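Local coordinates for putative isochorismatase (Streptomyces avermitilis, PDB 3KL2), which is of unproven function but probably acts as a hydrolase of the isochorismatase-like cysteine hydrolase family, at residues D201-F205 / S206-T210. Residues are numbered along the deposited sequence; the frame is centred on the assembly and turned at random.
Sequences DFPMF and SVPMT
Ser206 turns its hydroxyl back onto the last turn of the helix it has just left, where OG donates a hydrogen bond to O of Phe202 at 2.7 Å. Traced outward, its CB meets C and O of Phe205 merely as a chain neighbour, and the hydroxyl carries the interaction: chi1 of 81° sets OG in the notch flanked by its own N and C, which aims it at the Phe202 carbonyl. The donor approaches from above that carbonyl's plane, 40° out of it, and OG also comes to 3.9 Å from CB of Phe202. A small hydroxyl suits this buried corner, because the same oxygen also hydrogen-bonds OG1 of Thr181 and so couples helix end to sheet. Putting an alanine in its place would take away the hydroxyl, so the Phe202 carbonyl would probably lose this bond and Thr181 OG1 its mate. Pro208 brings its CG to 4.1 Å from CB of Phe202 and 4.3 Å from CG of Pro203; having no N-H, its ring offers an apolar surface and no donor needing an acceptor. Pro203 likewise lacks an N-H, which fits the helix's kink there. Apolar Phe202 and Phe205 suit buried places against helix 164-174, Phe202 packing on Met169 and Phe205 meeting Tyr173 edge-to-face. The corner closes a beta-alpha-beta unit: helix 191-205 links strand 178-187 to strand 207-209, parallel to it and outermost in this chain's sheet.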
ATOM      1  N   ASP A 201     -21.582   6.712  -8.001  1.00 28.34           N
ATOM      2  CA  ASP A 201     -20.223   6.262  -7.663  1.00 27.41           C
ATOM      3  C   ASP A 201     -19.928   4.804  -8.087  1.00 25.90           C
ATOM      4  O   ASP A 201     -18.911   4.522  -8.717  1.00 24.89           O
ATOM      5  CB  ASP A 201     -19.996   6.370  -6.146  1.00 27.61           C
ATOM      6  CG  ASP A 201     -19.989   7.816  -5.628  1.00 28.35           C
ATOM      7  OD1 ASP A 201     -19.744   8.744  -6.404  1.00 28.37           O
ATOM      8  OD2 ASP A 201     -20.211   8.015  -4.409  1.00 30.43           O
ATOM      9  N   PHE A 202     -20.826   3.884  -7.756  1.00 24.34           N
ATOM     10  CA  PHE A 202     -20.585   2.489  -8.023  1.00 23.85           C
ATOM     11  C   PHE A 202     -20.184   2.147  -9.464  1.00 23.73           C
ATOM     12  O   PHE A 202     -19.335   1.281  -9.619  1.00 24.79           O
ATOM     13  CB  PHE A 202     -21.757   1.613  -7.608  1.00 23.76           C
ATOM     14  CG  PHE A 202     -21.809   1.287  -6.130  1.00 23.75           C
ATOM     15  CD1 PHE A 202     -22.432   0.120  -5.695  1.00 24.29           C
ATOM     16  CD2 PHE A 202     -21.303   2.142  -5.180  1.00 22.34           C
ATOM     17  CE1 PHE A 202     -22.513  -0.179  -4.351  1.00 23.47           C
ATOM     18  CE2 PHE A 202     -21.392   1.834  -3.835  1.00 23.06           C
ATOM     19  CZ  PHE A 202     -21.982   0.677  -3.429  1.00 22.42           C
ATOM     20  N   PRO A 203     -20.777   2.780 -10.495  1.00 22.95           N
ATOM     21  CA  PRO A 203     -20.399   2.424 -11.886  1.00 23.46           C
ATOM     22  C   PRO A 203     -19.023   2.911 -12.380  1.00 23.49           C
ATOM     23  O   PRO A 203     -18.519   2.415 -13.392  1.00 22.59           O
ATOM     24  CB  PRO A 203     -21.511   3.062 -12.751  1.00 23.63           C
ATOM     25  CG  PRO A 203     -22.684   3.256 -11.797  1.00 22.88           C
ATOM     26  CD  PRO A 203     -22.044   3.546 -10.459  1.00 23.66           C
ATOM     27  N   MET A 204     -18.444   3.877 -11.669  1.00 23.80           N
ATOM     28  CA  MET A 204     -17.099   4.355 -11.949  1.00 23.60           C
ATOM     29  C   MET A 204     -16.041   3.354 -11.456  1.00 23.57           C
ATOM     30  O   MET A 204     -14.917   3.374 -11.930  1.00 24.30           O
ATOM     31  CB  MET A 204     -16.838   5.691 -11.232  1.00 24.04           C
ATOM     32  CG  MET A 204     -17.610   6.975 -11.701  1.00 24.92           C
ATOM     33  SD  MET A 204     -17.132   8.383 -10.613  1.00 25.02           S
ATOM     34  CE  MET A 204     -17.520   9.729 -11.740  1.00 34.88           C
ATOM     35  N   PHE A 205     -16.364   2.540 -10.460  1.00 23.08           N
ATOM     36  CA  PHE A 205     -15.356   1.709  -9.807  1.00 23.08           C
ATOM     37  C   PHE A 205     -15.727   0.247  -9.812  1.00 23.51           C
ATOM     38  O   PHE A 205     -14.970  -0.563  -9.295  1.00 24.11           O
ATOM     39  CB  PHE A 205     -15.141   2.171  -8.367  1.00 22.96           C
ATOM     40  CG  PHE A 205     -14.586   3.559  -8.261  1.00 24.04           C
ATOM     41  CD1 PHE A 205     -13.244   3.800  -8.514  1.00 25.42           C
ATOM     42  CD2 PHE A 205     -15.402   4.637  -7.960  1.00 26.16           C
ATOM     43  CE1 PHE A 205     -12.703   5.109  -8.444  1.00 25.66           C
ATOM     44  CE2 PHE A 205     -14.864   5.943  -7.855  1.00 26.78           C
ATOM     45  CZ  PHE A 205     -13.508   6.168  -8.106  1.00 24.97           C
ATOM     46  N   SER A 206     -16.879  -0.097 -10.393  1.00 23.08           N
ATOM     47  CA  SER A 206     -17.388  -1.455 -10.290  1.00 23.62           C
ATOM     48  C   SER A 206     -18.369  -1.837 -11.400  1.00 23.35           C
ATOM     49  O   SER A 206     -18.692  -1.041 -12.303  1.00 23.22           O
ATOM     50  CB  SER A 206     -17.988  -1.729  -8.887  1.00 23.20           C
ATOM     51  OG  SER A 206     -19.314  -1.249  -8.726  1.00 24.44           O
ATOM     52  N   VAL A 207     -18.778  -3.094 -11.349  1.00 23.54           N
ATOM     53  CA  VAL A 207     -19.867  -3.579 -12.177  1.00 23.99           C
ATOM     54  C   VAL A 207     -21.002  -3.881 -11.203  1.00 24.79           C
ATOM     55  O   VAL A 207     -20.980  -4.918 -10.548  1.00 24.82           O
ATOM     56  CB  VAL A 207     -19.472  -4.841 -12.955  1.00 24.06           C
ATOM     57  CG1 VAL A 207     -20.621  -5.277 -13.915  1.00 24.03           C
ATOM     58  CG2 VAL A 207     -18.201  -4.600 -13.746  1.00 22.33           C
ATOM     59  N   PRO A 208     -21.963  -2.950 -11.054  1.00 25.46           N
ATOM     60  CA  PRO A 208     -23.045  -3.207 -10.105  1.00 26.36           C
ATOM     61  C   PRO A 208     -24.012  -4.294 -10.604  1.00 27.24           C
ATOM     62  O   PRO A 208     -24.423  -4.273 -11.778  1.00 26.57           O
ATOM     63  CB  PRO A 208     -23.765  -1.844  -9.987  1.00 26.26           C
ATOM     64  CG  PRO A 208     -22.881  -0.869 -10.641  1.00 26.20           C
ATOM     65  CD  PRO A 208     -22.101  -1.627 -11.679  1.00 25.37           C
ATOM     66  N   MET A 209     -24.335  -5.239  -9.722  1.00 27.94           N
ATOM     67  CA  MET A 209     -25.313  -6.270 -10.032  1.00 29.53           C
ATOM     68  C   MET A 209     -26.261  -6.518  -8.861  1.00 29.62           C
ATOM     69  O   MET A 209     -26.052  -6.076  -7.715  1.00 29.93           O
ATOM     70  CB  MET A 209     -24.634  -7.596 -10.416  1.00 29.84           C
ATOM     71  CG  MET A 209     -23.361  -7.419 -11.188  1.00 33.80           C
ATOM     72  SD  MET A 209     -22.902  -8.788 -12.262  1.00 39.93           S
ATOM     73  CE  MET A 209     -24.097  -8.373 -13.584  1.00 38.59           C
ATOM     74  N   THR A 210     -27.319  -7.244  -9.165  1.00 29.56           N
ATOM     75  CA  THR A 210     -28.246  -7.633  -8.152  1.00 29.60           C
ATOM     76  C   THR A 210     -27.780  -8.979  -7.640  1.00 30.04           C
ATOM     77  O   THR A 210     -26.929  -9.641  -8.251  1.00 30.36           O
ATOM     78  CB  THR A 210     -29.681  -7.664  -8.701  1.00 29.82           C
ATOM     79  OG1 THR A 210     -29.790  -8.652  -9.738  1.00 29.59           O
ATOM     80  CG2 THR A 210     -30.033  -6.281  -9.256  1.00 29.13           C
TER